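Local coordinates for 450aa long hypothetical fmu protein (Pyrococcus horikoshii, PDB 2YXL) that probably transfers a methyl group from S-adenosylmethionine to carbon 5 of cytosine in RNA, as an archaeal member of the RsmB/NOP methyltransferase family, at residues A17-I22 against S115-S120; D83-A88 against S120-Y125; E216-I221 against A247-S252; K240-E245 against K273-A278. One frame throughout, in Å; residues are numbered along the deposited sequence.

Contact 1 of 4, residues A17-I22 against S115-S120; sequences AIIEAI and SDFISS
Phe117 presents the edge of its ring to helix 12-24, and two side chains of that helix meet it there. The Glu20 carboxylate arrives at the far end of the ring: OE2 lies in the ring plane, 3.4 Å from Phe117 CZ, with the two planes turned 43° from each other. This placement is consistent with the slightly positive, hydrogen-bearing rim of an aromatic ring. The other oxygen, OE1, pairs with Arg121 in a salt bridge, so the carboxylate serves a ring edge and a cation together. Beside it Ile19 runs past Phe117 in the opposite direction and brings its CG2 to within 4.2 Å of Phe117 CE1. Helices 12-24 and 104-121 belong to the all-helical N-terminal part of the chain, consistent with the NusB-like domain of bacterial RsmB. Their short segments approach to 11.0 Å, with N-to-C directions 42° apart, a spacing bridged by the long side chains. With CG anti to the backbone N (chi1 177°), the Phe117 ring is directed across the gap, and it also meets the ring of His42 nearly perpendicularly. Next to the aromatic edge, Ile19 CG2 touches Ile118 CG2 at 4.0 Å, the two side chains crossing at about a right angle. On the helix behind the ring, Ser120 OG donates to Phe117 O over 2.7 Å.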
loop_
_atom_site.group_PDB
_atom_site.type_symbol
_atom_site.label_atom_id
_atom_site.label_comp_id
_atom_site.label_asym_id
_atom_site.label_seq_id
_atom_site.Cartn_x
_atom_site.Cartn_y
_atom_site.Cartn_z
ATOM N N ALA A 17 8.004 -8.746 -19.420
ATOM C CA ALA A 17 6.963 -8.560 -18.412
ATOM C C ALA A 17 7.428 -7.810 -17.160
ATOM O O ALA A 17 6.790 -6.829 -16.770
ATOM C CB ALA A 17 6.329 -9.904 -18.040
ATOM N N ILE A 18 8.518 -8.255 -16.529
ATOM C CA ILE A 18 8.991 -7.587 -15.305
ATOM C C ILE A 18 9.560 -6.213 -15.601
ATOM O O ILE A 18 9.418 -5.308 -14.789
ATOM C CB ILE A 18 10.069 -8.365 -14.489
ATOM C CG1 ILE A 18 10.528 -9.634 -15.192
ATOM C CG2 ILE A 18 9.609 -8.581 -13.039
ATOM C CD1 ILE A 18 11.727 -9.411 -16.064
ATOM N N ILE A 19 10.216 -6.066 -16.752
ATOM C CA ILE A 19 10.736 -4.767 -17.166
ATOM C C ILE A 19 9.589 -3.764 -17.259
ATOM O O ILE A 19 9.671 -2.679 -16.683
ATOM C CB ILE A 19 11.532 -4.831 -18.499
ATOM C CG1 ILE A 19 12.808 -5.661 -18.316
ATOM C CG2 ILE A 19 11.877 -3.413 -18.993
ATOM C CD1 ILE A 19 13.528 -6.004 -19.608
ATOM N N GLU A 20 8.516 -4.140 -17.956
ATOM C CA GLU A 20 7.341 -3.279 -18.074
ATOM C C GLU A 20 6.658 -3.050 -16.720
ATOM O O GLU A 20 6.182 -1.949 -16.446
ATOM C CB GLU A 20 6.358 -3.808 -19.129
ATOM C CG GLU A 20 5.081 -2.968 -19.277
ATOM C CD GLU A 20 4.713 -2.636 -20.722
ATOM O OE1 GLU A 20 3.998 -1.629 -20.927
ATOM O OE2 GLU A 20 5.129 -3.360 -21.652
ATOM N N ALA A 21 6.634 -4.077 -15.872
ATOM C CA ALA A 21 6.037 -3.955 -14.540
ATOM C C ALA A 21 6.836 -3.006 -13.651
ATOM O O ALA A 21 6.260 -2.199 -12.919
ATOM C CB ALA A 21 5.899 -5.325 -13.878
ATOM N N ILE A 22 8.160 -3.114 -13.725
ATOM C CA ILE A 22 9.060 -2.259 -12.957
ATOM C C ILE A 22 9.009 -0.822 -13.482
ATOM O O ILE A 22 9.011 0.132 -12.695
ATOM C CB ILE A 22 10.509 -2.826 -12.943
ATOM C CG1 ILE A 22 10.567 -4.161 -12.178
ATOM C CG2 ILE A 22 11.501 -1.834 -12.353
ATOM C CD1 ILE A 22 10.096 -4.110 -10.719
ATOM N N SER A 115 17.141 -6.048 -24.498
ATOM C CA SER A 115 17.747 -4.981 -25.288
ATOM C C SER A 115 16.811 -4.533 -26.397
ATOM O O SER A 115 16.630 -3.335 -26.617
ATOM C CB SER A 115 19.068 -5.447 -25.896
ATOM O OG SER A 115 20.045 -5.650 -24.892
ATOM N N ASP A 116 16.217 -5.505 -27.083
ATOM C CA ASP A 116 15.318 -5.234 -28.196
ATOM C C ASP A 116 14.026 -4.579 -27.727
ATOM O O ASP A 116 13.528 -3.651 -28.370
ATOM C CB ASP A 116 15.006 -6.522 -28.959
ATOM C CG ASP A 116 14.402 -6.262 -30.325
ATOM O OD1 ASP A 116 14.758 -5.244 -30.964
ATOM O OD2 ASP A 116 13.575 -7.085 -30.768
ATOM N N PHE A 117 13.501 -5.060 -26.603
ATOM C CA PHE A 117 12.241 -4.563 -26.057
ATOM C C PHE A 117 12.311 -3.087 -25.660
ATOM O O PHE A 117 11.421 -2.310 -26.013
ATOM C CB PHE A 117 11.782 -5.430 -24.876
ATOM C CG PHE A 117 10.522 -4.940 -24.207
ATOM C CD1 PHE A 117 10.538 -4.558 -22.869
ATOM C CD2 PHE A 117 9.323 -4.862 -24.912
ATOM C CE1 PHE A 117 9.376 -4.106 -22.239
ATOM C CE2 PHE A 117 8.157 -4.413 -24.294
ATOM C CZ PHE A 117 8.182 -4.034 -22.955
ATOM N N ILE A 118 13.363 -2.699 -24.944
ATOM C CA ILE A 118 13.490 -1.305 -24.507
ATOM C C ILE A 118 13.835 -0.365 -25.660
ATOM O O ILE A 118 13.468 0.811 -25.634
ATOM C CB ILE A 118 14.440 -1.121 -23.278
ATOM C CG1 ILE A 118 15.898 -1.442 -23.628
ATOM C CG2 ILE A 118 13.942 -1.952 -22.080
ATOM C CD1 ILE A 118 16.870 -1.241 -22.469
ATOM N N SER A 119 14.511 -0.900 -26.680
ATOM C CA SER A 119 14.731 -0.187 -27.939
ATOM C C SER A 119 13.418 0.167 -28.632
ATOM O O SER A 119 13.240 1.296 -29.077
ATOM C CB SER A 119 15.601 -1.008 -28.890
ATOM O OG SER A 119 16.975 -0.779 -28.655
ATOM N N SER A 120 12.503 -0.798 -28.713
ATOM C CA SER A 120 11.208 -0.586 -29.361
ATOM C C SER A 120 10.316 0.394 -28.592
ATOM O O SER A 120 9.454 1.050 -29.180
ATOM C CB SER A 120 10.480 -1.917 -29.570
ATOM O OG SER A 120 10.103 -2.483 -28.331
#

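Contact 2 of 4, residues D83-A88 against S120-Y125; sequences DPWLRA and SRTHPY
Arg121 lays its aliphatic CB over one face of the Trp85 indole, where the capped start of helix 84-99 meets the turn between helices 104-121 and 124-138. This is a CH-pi contact: Arg121 CB stands 3.8 Å from the centroid of the five-membered ring of Trp85 and only 9° off its normal. The first torsion of the arginine sets CG over the indole too; the bend at chi2 then carries the rest of the chain on, with NH2 3.3 Å from Trp85 CH2. The guanidinium, whose NH2 is paired with Glu20, is turned 79° to the indole and so does not stack on it. Apolar contact continues at Thr122, whose methyl CG2 lies 3.5 Å from Trp85 CD1, while its OG1 bonds to Ile118 O. Replacing Trp85 with an alanine would probably leave the aliphatic part of Arg121 without the surface it rests on and Arg23 without its cation-pi partner. No hydrogen bond crosses the contact; each helix start is capped from within its own segment. Asp83 OD1 accepts Leu86 N at 3.0 Å through its anti lone pair, and Trp85 N gives the same oxygen a weaker bond. Across the turn His123 caps helix 124-138: its ND1 accepts Tyr125 N at 3.1 Å, the donor tilted 22° out of the imidazole plane.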
loop_
_atom_site.group_PDB
_atom_site.type_symbol
_atom_site.label_atom_id
_atom_site.label_comp_id
_atom_site.label_asym_id
_atom_site.label_seq_id
_atom_site.Cartn_x
_atom_site.Cartn_y
_atom_site.Cartn_z
ATOM N N ASP A 83 16.858 7.287 -18.814
ATOM C CA ASP A 83 15.551 6.939 -19.387
ATOM C C ASP A 83 14.846 5.851 -18.551
ATOM O O ASP A 83 15.505 4.921 -18.074
ATOM C CB ASP A 83 15.750 6.483 -20.842
ATOM C CG ASP A 83 14.536 5.768 -21.418
ATOM O OD1 ASP A 83 14.388 4.550 -21.161
ATOM O OD2 ASP A 83 13.742 6.414 -22.141
ATOM N N PRO A 84 13.507 5.959 -18.387
ATOM C CA PRO A 84 12.727 5.065 -17.514
ATOM C C PRO A 84 12.796 3.581 -17.898
ATOM O O PRO A 84 12.787 2.718 -17.010
ATOM C CB PRO A 84 11.288 5.567 -17.678
ATOM C CG PRO A 84 11.396 6.917 -18.245
ATOM C CD PRO A 84 12.645 6.955 -19.053
ATOM N N TRP A 85 12.852 3.288 -19.197
ATOM C CA TRP A 85 12.925 1.897 -19.660
ATOM C C TRP A 85 14.304 1.314 -19.392
ATOM O O TRP A 85 14.426 0.151 -18.993
ATOM C CB TRP A 85 12.542 1.771 -21.143
ATOM C CG TRP A 85 11.091 2.056 -21.370
ATOM C CD1 TRP A 85 10.541 3.237 -21.781
ATOM C CD2 TRP A 85 9.996 1.157 -21.157
ATOM N NE1 TRP A 85 9.175 3.125 -21.851
ATOM C CE2 TRP A 85 8.812 1.859 -21.474
ATOM C CE3 TRP A 85 9.900 -0.176 -20.735
ATOM C CZ2 TRP A 85 7.545 1.274 -21.386
ATOM C CZ3 TRP A 85 8.638 -0.758 -20.646
ATOM C CH2 TRP A 85 7.478 -0.031 -20.967
ATOM N N LEU A 86 15.335 2.133 -19.599
ATOM C CA LEU A 86 16.703 1.741 -19.282
ATOM C C LEU A 86 16.853 1.461 -17.788
ATOM O O LEU A 86 17.341 0.397 -17.406
ATOM C CB LEU A 86 17.699 2.807 -19.739
ATOM C CG LEU A 86 19.189 2.498 -19.570
ATOM C CD1 LEU A 86 19.603 1.208 -20.286
ATOM C CD2 LEU A 86 20.018 3.670 -20.072
ATOM N N ARG A 87 16.413 2.404 -16.952
ATOM C CA ARG A 87 16.472 2.242 -15.499
ATOM C C ARG A 87 15.785 0.952 -15.045
ATOM O O ARG A 87 16.340 0.205 -14.243
ATOM C CB ARG A 87 15.877 3.459 -14.775
ATOM C CG ARG A 87 15.784 3.301 -13.250
ATOM C CD ARG A 87 15.481 4.611 -12.517
ATOM N NE ARG A 87 14.237 5.240 -12.961
ATOM C CZ ARG A 87 14.169 6.259 -13.818
ATOM N NH1 ARG A 87 12.991 6.753 -14.159
ATOM N NH2 ARG A 87 15.273 6.785 -14.336
ATOM N N ALA A 88 14.584 0.703 -15.565
ATOM C CA ALA A 88 13.826 -0.504 -15.247
ATOM C C ALA A 88 14.577 -1.764 -15.675
ATOM O O ALA A 88 14.661 -2.727 -14.912
ATOM C CB ALA A 88 12.445 -0.454 -15.888
ATOM N N SER A 120 12.503 -0.798 -28.713
ATOM C CA SER A 120 11.208 -0.586 -29.361
ATOM C C SER A 120 10.316 0.394 -28.592
ATOM O O SER A 120 9.454 1.050 -29.180
ATOM C CB SER A 120 10.480 -1.917 -29.570
ATOM O OG SER A 120 10.103 -2.483 -28.331
ATOM N N ARG A 121 10.527 0.488 -27.281
ATOM C CA ARG A 121 9.811 1.460 -26.457
ATOM C C ARG A 121 10.476 2.839 -26.457
ATOM O O ARG A 121 9.850 3.827 -26.075
ATOM C CB ARG A 121 9.634 0.945 -25.023
ATOM C CG ARG A 121 8.656 -0.226 -24.886
ATOM C CD ARG A 121 7.250 0.137 -25.371
ATOM N NE ARG A 121 6.383 -1.037 -25.474
ATOM C CZ ARG A 121 5.517 -1.425 -24.537
ATOM N NH1 ARG A 121 4.778 -2.509 -24.727
ATOM N NH2 ARG A 121 5.381 -0.734 -23.411
ATOM N N THR A 122 11.733 2.908 -26.897
ATOM C CA THR A 122 12.496 4.163 -26.874
ATOM C C THR A 122 13.231 4.421 -28.191
ATOM O O THR A 122 12.643 4.927 -29.145
ATOM C CB THR A 122 13.492 4.237 -25.662
ATOM O OG1 THR A 122 14.495 3.220 -25.781
ATOM C CG2 THR A 122 12.771 4.063 -24.335
ATOM N N HIS A 123 14.512 4.068 -28.232
ATOM C CA HIS A 123 15.367 4.271 -29.399
ATOM C C HIS A 123 16.421 3.156 -29.411
ATOM O O HIS A 123 16.817 2.684 -28.347
ATOM C CB HIS A 123 16.039 5.645 -29.314
ATOM C CG HIS A 123 16.788 6.040 -30.551
ATOM N ND1 HIS A 123 18.109 5.704 -30.761
ATOM C CD2 HIS A 123 16.405 6.754 -31.635
ATOM C CE1 HIS A 123 18.505 6.188 -31.925
ATOM N NE2 HIS A 123 17.490 6.830 -32.475
ATOM N N PRO A 124 16.858 2.709 -30.607
ATOM C CA PRO A 124 17.927 1.702 -30.689
ATOM C C PRO A 124 19.163 1.968 -29.813
ATOM O O PRO A 124 19.750 1.017 -29.291
ATOM C CB PRO A 124 18.300 1.718 -32.173
ATOM C CG PRO A 124 17.030 2.064 -32.851
ATOM C CD PRO A 124 16.356 3.064 -31.951
ATOM N N TYR A 125 19.544 3.235 -29.646
ATOM C CA TYR A 125 20.729 3.586 -28.851
ATOM C C TYR A 125 20.643 3.172 -27.377
ATOM O O TYR A 125 21.666 2.866 -26.766
ATOM C CB TYR A 125 21.043 5.087 -28.924
ATOM C CG TYR A 125 21.561 5.602 -30.247
ATOM C CD1 TYR A 125 21.989 4.733 -31.256
ATOM C CD2 TYR A 125 21.659 6.979 -30.479
ATOM C CE1 TYR A 125 22.471 5.225 -32.473
ATOM C CE2 TYR A 125 22.140 7.475 -31.685
ATOM C CZ TYR A 125 22.544 6.596 -32.673
ATOM O OH TYR A 125 23.020 7.090 -33.864
#

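Contact 3 of 4, residues E216-I221 against A247-S252; sequences ERVPTI and ASAVAS
Ile221 reaches from the end of a tight turn to the methyl group of Ala249 on helix 246-255. Its CB is still 5.2 Å from Ala249 CB. From there the chain branches: CG1 lies anti to the carbonyl carbon (chi1 -71°) and comes to 3.7 Å from Ala249 CB, whereas CG2 is directed elsewhere and stays beyond contact with the helix. At the tip, CD1 is again 3.7 Å from Ala249 CB, so both outer carbons rest against that single methyl. The residue opens strand 221-225 of the antiparallel sheet in the ferredoxin-like region, and its side chain also packs on Ser188 and Arg190 of the neighbouring strand 186-191. A type I turn from Val218 to Ile221, closed by the bond from Ile221 N to Val218 O at 2.8 Å, folds the segment so that both end residues face the helix. Val218 extends the contact along the helix: its CG1 meets Val250 CG2 at 4.0 Å, while its CG2 lies more loosely, 4.3 Å from Ala249 CB. Polar ties lie alongside, where Arg217 NH2 forms a salt bridge with Glu246 and a hydrogen bond with His436 O. Because the two segments meet only through saturated carbon, with no hydrogen bond between them, their fit rests on the shape and burial of four apolar side chains, and the small Ala249 side chain probably leaves room for the isoleucine tip.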
loop_
_atom_site.group_PDB
_atom_site.type_symbol
_atom_site.label_atom_id
_atom_site.label_comp_id
_atom_site.label_asym_id
_atom_site.label_seq_id
_atom_site.Cartn_x
_atom_site.Cartn_y
_atom_site.Cartn_z
ATOM N N GLU A 216 -9.147 -13.755 12.496
ATOM C CA GLU A 216 -9.694 -13.990 13.826
ATOM C C GLU A 216 -10.156 -12.702 14.492
ATOM O O GLU A 216 -10.938 -12.741 15.445
ATOM C CB GLU A 216 -8.667 -14.692 14.710
ATOM C CG GLU A 216 -8.298 -16.087 14.235
ATOM C CD GLU A 216 -7.456 -16.851 15.240
ATOM O OE1 GLU A 216 -6.983 -17.956 14.894
ATOM O OE2 GLU A 216 -7.271 -16.357 16.375
ATOM N N ARG A 217 -9.672 -11.568 13.988
ATOM C CA ARG A 217 -9.971 -10.266 14.578
ATOM C C ARG A 217 -11.193 -9.620 13.936
ATOM O O ARG A 217 -12.005 -9.001 14.622
ATOM C CB ARG A 217 -8.757 -9.339 14.484
ATOM C CG ARG A 217 -7.544 -9.846 15.246
ATOM C CD ARG A 217 -6.467 -8.781 15.359
ATOM N NE ARG A 217 -5.234 -9.342 15.899
ATOM C CZ ARG A 217 -4.176 -9.673 15.168
ATOM N NH1 ARG A 217 -3.106 -10.186 15.759
ATOM N NH2 ARG A 217 -4.180 -9.486 13.852
ATOM N N VAL A 218 -11.307 -9.753 12.617
ATOM C CA VAL A 218 -12.514 -9.346 11.900
ATOM C C VAL A 218 -12.895 -10.417 10.861
ATOM O O VAL A 218 -12.287 -10.515 9.793
ATOM C CB VAL A 218 -12.443 -7.862 11.362
ATOM C CG1 VAL A 218 -11.018 -7.422 11.110
ATOM C CG2 VAL A 218 -13.343 -7.635 10.147
ATOM N N PRO A 219 -13.892 -11.251 11.210
ATOM C CA PRO A 219 -14.310 -12.433 10.449
ATOM C C PRO A 219 -14.812 -12.156 9.028
ATOM O O PRO A 219 -15.099 -13.103 8.288
ATOM C CB PRO A 219 -15.432 -13.024 11.312
ATOM C CG PRO A 219 -15.193 -12.477 12.678
ATOM C CD PRO A 219 -14.692 -11.095 12.437
ATOM N N THR A 220 -14.914 -10.884 8.647
ATOM C CA THR A 220 -15.252 -10.537 7.265
ATOM C C THR A 220 -13.999 -10.333 6.411
ATOM O O THR A 220 -14.091 -10.156 5.191
ATOM C CB THR A 220 -16.169 -9.299 7.173
ATOM O OG1 THR A 220 -15.661 -8.254 8.008
ATOM C CG2 THR A 220 -17.581 -9.646 7.601
ATOM N N ILE A 221 -12.835 -10.367 7.060
ATOM C CA ILE A 221 -11.548 -10.271 6.375
ATOM C C ILE A 221 -10.989 -11.664 6.069
ATOM O O ILE A 221 -10.949 -12.540 6.941
ATOM C CB ILE A 221 -10.523 -9.424 7.190
ATOM C CG1 ILE A 221 -10.908 -7.934 7.178
ATOM C CG2 ILE A 221 -9.086 -9.627 6.684
ATOM C CD1 ILE A 221 -10.685 -7.215 5.842
ATOM N N ALA A 247 -6.250 -4.126 9.343
ATOM C CA ALA A 247 -6.168 -2.886 10.117
ATOM C C ALA A 247 -7.148 -1.810 9.629
ATOM O O ALA A 247 -7.761 -1.106 10.433
ATOM C CB ALA A 247 -4.742 -2.354 10.117
ATOM N N SER A 248 -7.300 -1.705 8.311
ATOM C CA SER A 248 -8.233 -0.758 7.710
ATOM C C SER A 248 -9.696 -1.107 7.981
ATOM O O SER A 248 -10.528 -0.214 8.148
ATOM C CB SER A 248 -7.988 -0.653 6.208
ATOM O OG SER A 248 -6.716 -0.087 5.942
ATOM N N ALA A 249 -10.001 -2.403 8.026
ATOM C CA ALA A 249 -11.355 -2.875 8.325
ATOM C C ALA A 249 -11.765 -2.585 9.769
ATOM O O ALA A 249 -12.929 -2.281 10.036
ATOM C CB ALA A 249 -11.473 -4.353 8.039
ATOM N N VAL A 250 -10.804 -2.692 10.688
ATOM C CA VAL A 250 -11.019 -2.408 12.109
ATOM C C VAL A 250 -11.424 -0.943 12.330
ATOM O O VAL A 250 -12.300 -0.652 13.151
ATOM C CB VAL A 250 -9.755 -2.762 12.948
ATOM C CG1 VAL A 250 -9.855 -2.216 14.375
ATOM C CG2 VAL A 250 -9.527 -4.269 12.966
ATOM N N ALA A 251 -10.793 -0.039 11.582
ATOM C CA ALA A 251 -11.076 1.397 11.661
ATOM C C ALA A 251 -12.572 1.706 11.637
ATOM O O ALA A 251 -13.092 2.308 12.578
ATOM C CB ALA A 251 -10.349 2.151 10.548
ATOM N N SER A 252 -13.263 1.274 10.581
ATOM C CA SER A 252 -14.703 1.514 10.445
ATOM C C SER A 252 -15.521 0.899 11.577
ATOM O O SER A 252 -16.497 1.495 12.029
ATOM C CB SER A 252 -15.222 1.013 9.097
ATOM O OG SER A 252 -14.715 1.797 8.032
#

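Contact 4 of 4, residues K240-E245 against K273-A278; sequences KIIVQE and KTTHLA. With SFG (sinefungin), chain B.
Helix 272-280, which follows the cofactor-binding loop, meets the end of strand 241-243 through Gln244 and Lys273. Extended, with CG anti to its backbone N (chi1 -178°), Gln244 crosses Lys273 at about a right angle and sets NE2 3.7 Å from Lys273 CG. No direct hydrogen bond joins the two; a water links them instead, accepting from both Gln244 NE2 and Lys273 NZ. The same water donates to sinefungin OXT at 2.8 Å. In this class I methyltransferase domain, Lys273 N also donates to sinefungin OXT, at 3.2 Å, and Lys273 NZ forms a salt bridge with Asp337. An alanine in place of Lys273 would probably deprive Asp337 of its lysine salt bridge and leave the water less firmly placed beside the ligand carboxylate. Gln244 OE1 is bonded to Arg190 NH1, which helps fix the amide, and stands 4.1 Å from His276 CD2. Two residues earlier, within the strand, Ile242 CD1 and Thr275 CG2 meet tip to tip at 3.9 Å.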
loop_
_atom_site.group_PDB
_atom_site.type_symbol
_atom_site.label_atom_id
_atom_site.label_comp_id
_atom_site.label_asym_id
_atom_site.label_seq_id
_atom_site.Cartn_x
_atom_site.Cartn_y
_atom_site.Cartn_z
ATOM N N LYS A 240 -18.792 -8.601 -4.390
ATOM C CA LYS A 240 -18.862 -9.377 -3.155
ATOM C C LYS A 240 -17.611 -9.196 -2.299
ATOM O O LYS A 240 -17.658 -9.393 -1.081
ATOM C CB LYS A 240 -19.083 -10.863 -3.459
ATOM C CG LYS A 240 -20.409 -11.178 -4.143
ATOM C CD LYS A 240 -20.577 -12.672 -4.385
ATOM C CE LYS A 240 -21.925 -12.974 -5.019
ATOM N NZ LYS A 240 -22.066 -14.415 -5.360
ATOM N N ILE A 241 -16.501 -8.826 -2.941
ATOM C CA ILE A 241 -15.211 -8.656 -2.260
ATOM C C ILE A 241 -14.456 -7.393 -2.688
ATOM O O ILE A 241 -14.580 -6.934 -3.828
ATOM C CB ILE A 241 -14.275 -9.887 -2.449
ATOM C CG1 ILE A 241 -13.971 -10.132 -3.933
ATOM C CG2 ILE A 241 -14.866 -11.130 -1.787
ATOM C CD1 ILE A 241 -12.669 -10.860 -4.185
ATOM N N ILE A 242 -13.669 -6.848 -1.762
ATOM C CA ILE A 242 -12.830 -5.674 -2.014
ATOM C C ILE A 242 -11.483 -5.839 -1.300
ATOM O O ILE A 242 -11.427 -6.382 -0.195
ATOM C CB ILE A 242 -13.545 -4.351 -1.585
ATOM C CG1 ILE A 242 -12.711 -3.119 -1.968
ATOM C CG2 ILE A 242 -13.898 -4.362 -0.085
ATOM C CD1 ILE A 242 -13.470 -1.791 -1.910
ATOM N N VAL A 243 -10.404 -5.389 -1.938
ATOM C CA VAL A 243 -9.067 -5.466 -1.342
ATOM C C VAL A 243 -8.941 -4.465 -0.195
ATOM O O VAL A 243 -9.044 -3.260 -0.402
ATOM C CB VAL A 243 -7.938 -5.217 -2.385
ATOM C CG1 VAL A 243 -6.559 -5.326 -1.735
ATOM C CG2 VAL A 243 -8.045 -6.197 -3.545
ATOM N N GLN A 244 -8.731 -4.979 1.012
ATOM C CA GLN A 244 -8.546 -4.147 2.198
ATOM C C GLN A 244 -7.757 -4.906 3.257
ATOM O O GLN A 244 -7.999 -6.091 3.490
ATOM C CB GLN A 244 -9.898 -3.696 2.776
ATOM C CG GLN A 244 -9.773 -2.776 3.988
ATOM C CD GLN A 244 -11.103 -2.265 4.516
ATOM O OE1 GLN A 244 -11.963 -3.041 4.945
ATOM N NE2 GLN A 244 -11.267 -0.944 4.516
ATOM N N GLU A 245 -6.824 -4.208 3.898
ATOM C CA GLU A 245 -6.058 -4.760 5.008
ATOM C C GLU A 245 -6.927 -4.897 6.248
ATOM O O GLU A 245 -7.891 -4.149 6.425
ATOM C CB GLU A 245 -4.841 -3.883 5.322
ATOM C CG GLU A 245 -3.823 -3.758 4.188
ATOM C CD GLU A 245 -3.133 -5.075 3.833
ATOM O OE1 GLU A 245 -3.153 -6.032 4.642
ATOM O OE2 GLU A 245 -2.557 -5.150 2.729
ATOM N N LYS A 273 -12.740 2.121 3.148
ATOM C CA LYS A 273 -13.397 2.366 4.429
ATOM C C LYS A 273 -14.808 2.932 4.294
ATOM O O LYS A 273 -15.701 2.540 5.046
ATOM C CB LYS A 273 -12.535 3.249 5.327
ATOM C CG LYS A 273 -11.263 2.577 5.786
ATOM C CD LYS A 273 -10.513 3.428 6.788
ATOM C CE LYS A 273 -9.105 2.895 7.024
ATOM N NZ LYS A 273 -8.256 2.938 5.798
ATOM N N THR A 274 -15.015 3.838 3.340
ATOM C CA THR A 274 -16.347 4.420 3.123
ATOM C C THR A 274 -17.366 3.378 2.654
ATOM O O THR A 274 -18.541 3.456 3.007
ATOM C CB THR A 274 -16.337 5.668 2.185
ATOM O OG1 THR A 274 -17.645 5.875 1.638
ATOM C CG2 THR A 274 -15.355 5.508 1.054
ATOM N N THR A 275 -16.907 2.398 1.883
ATOM C CA THR A 275 -17.764 1.289 1.475
ATOM C C THR A 275 -18.058 0.343 2.653
ATOM O O THR A 275 -19.111 -0.295 2.698
ATOM C CB THR A 275 -17.188 0.536 0.239
ATOM O OG1 THR A 275 -18.240 -0.164 -0.434
ATOM C CG2 THR A 275 -16.087 -0.443 0.628
ATOM N N HIS A 276 -17.127 0.279 3.606
ATOM C CA HIS A 276 -17.292 -0.500 4.834
ATOM C C HIS A 276 -18.256 0.191 5.807
ATOM O O HIS A 276 -19.060 -0.470 6.465
ATOM C CB HIS A 276 -15.925 -0.729 5.489
ATOM C CG HIS A 276 -15.913 -1.791 6.548
ATOM N ND1 HIS A 276 -16.910 -2.735 6.677
ATOM C CD2 HIS A 276 -14.997 -2.079 7.504
ATOM C CE1 HIS A 276 -16.621 -3.542 7.684
ATOM N NE2 HIS A 276 -15.464 -3.167 8.200
ATOM N N LEU A 277 -18.172 1.520 5.884
ATOM C CA LEU A 277 -19.069 2.313 6.730
ATOM C C LEU A 277 -20.526 2.101 6.325
ATOM O O LEU A 277 -21.405 1.994 7.183
ATOM C CB LEU A 277 -18.717 3.804 6.662
ATOM C CG LEU A 277 -17.377 4.323 7.202
ATOM C CD1 LEU A 277 -17.119 5.731 6.683
ATOM C CD2 LEU A 277 -17.312 4.300 8.724
ATOM N N ALA A 278 -20.765 2.024 5.016
ATOM C CA ALA A 278 -22.098 1.774 4.465
ATOM C C ALA A 278 -22.662 0.398 4.846
ATOM O O ALA A 278 -23.871 0.257 5.048
ATOM C CB ALA A 278 -22.082 1.943 2.959
HETATM N N SFG B . -9.714 6.189 3.272
HETATM C CA SFG B . -9.302 5.678 1.952
HETATM C C SFG B . -9.685 4.190 1.817
HETATM O O SFG B . -9.826 3.737 0.662
HETATM O OXT SFG B . -9.844 3.536 2.870
HETATM C CB SFG B . -7.791 5.895 1.745
HETATM C CG SFG B . -7.445 7.395 1.695
HETATM C CD SFG B . -5.960 7.659 1.402
HETATM N NE SFG B . -5.156 7.114 2.505
HETATM C "C5'" SFG B . -5.639 9.167 1.301
HETATM C "C4'" SFG B . -6.544 9.954 0.319
HETATM O "O4'" SFG B . -6.586 11.312 0.817
HETATM C "C3'" SFG B . -5.986 10.058 -1.111
HETATM O "O3'" SFG B . -6.941 9.494 -2.021
HETATM C "C2'" SFG B . -5.831 11.567 -1.353
HETATM O "O2'" SFG B . -6.240 11.928 -2.679
HETATM C "C1'" SFG B . -6.814 12.141 -0.338
HETATM N N9 SFG B . -6.560 13.560 0.048
HETATM C C8 SFG B . -5.379 14.108 0.344
HETATM N N7 SFG B . -5.546 15.393 0.655
HETATM C C5 SFG B . -6.843 15.669 0.557
HETATM C C6 SFG B . -7.603 16.820 0.755
HETATM N N6 SFG B . -7.027 17.962 1.123
HETATM N N1 SFG B . -8.934 16.761 0.568
HETATM C C2 SFG B . -9.520 15.629 0.201
HETATM N N3 SFG B . -8.823 14.516 0.004
HETATM C C4 SFG B . -7.489 14.505 0.175
HETATM O O HOH W 1 -9.011 0.918 3.500
#

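Overall arrangement
Contacts 1 and 2 share the helical N-terminal region; contacts 3 and 4 lie where the ferredoxin-like sheet meets the methyltransferase domain, with the centres of contacts 1 and 3 about 39 Å apart. Contact 1 is buried and contact 2 is at the surface, yet both use helix 104-121, and the Glu20-Arg121 salt bridge ties them together. Contacts 3 and 4 are both buried, their centres about 10 Å apart, and Ala249 touches Gln244 between them. Chemistry follows place: contact 3 is purely apolar, contact 1 pairs apolar packing with a carboxylate at an aromatic edge, contact 4 turns polar as it approaches sinefungin, and contact 2 adds helix caps to its indole surface.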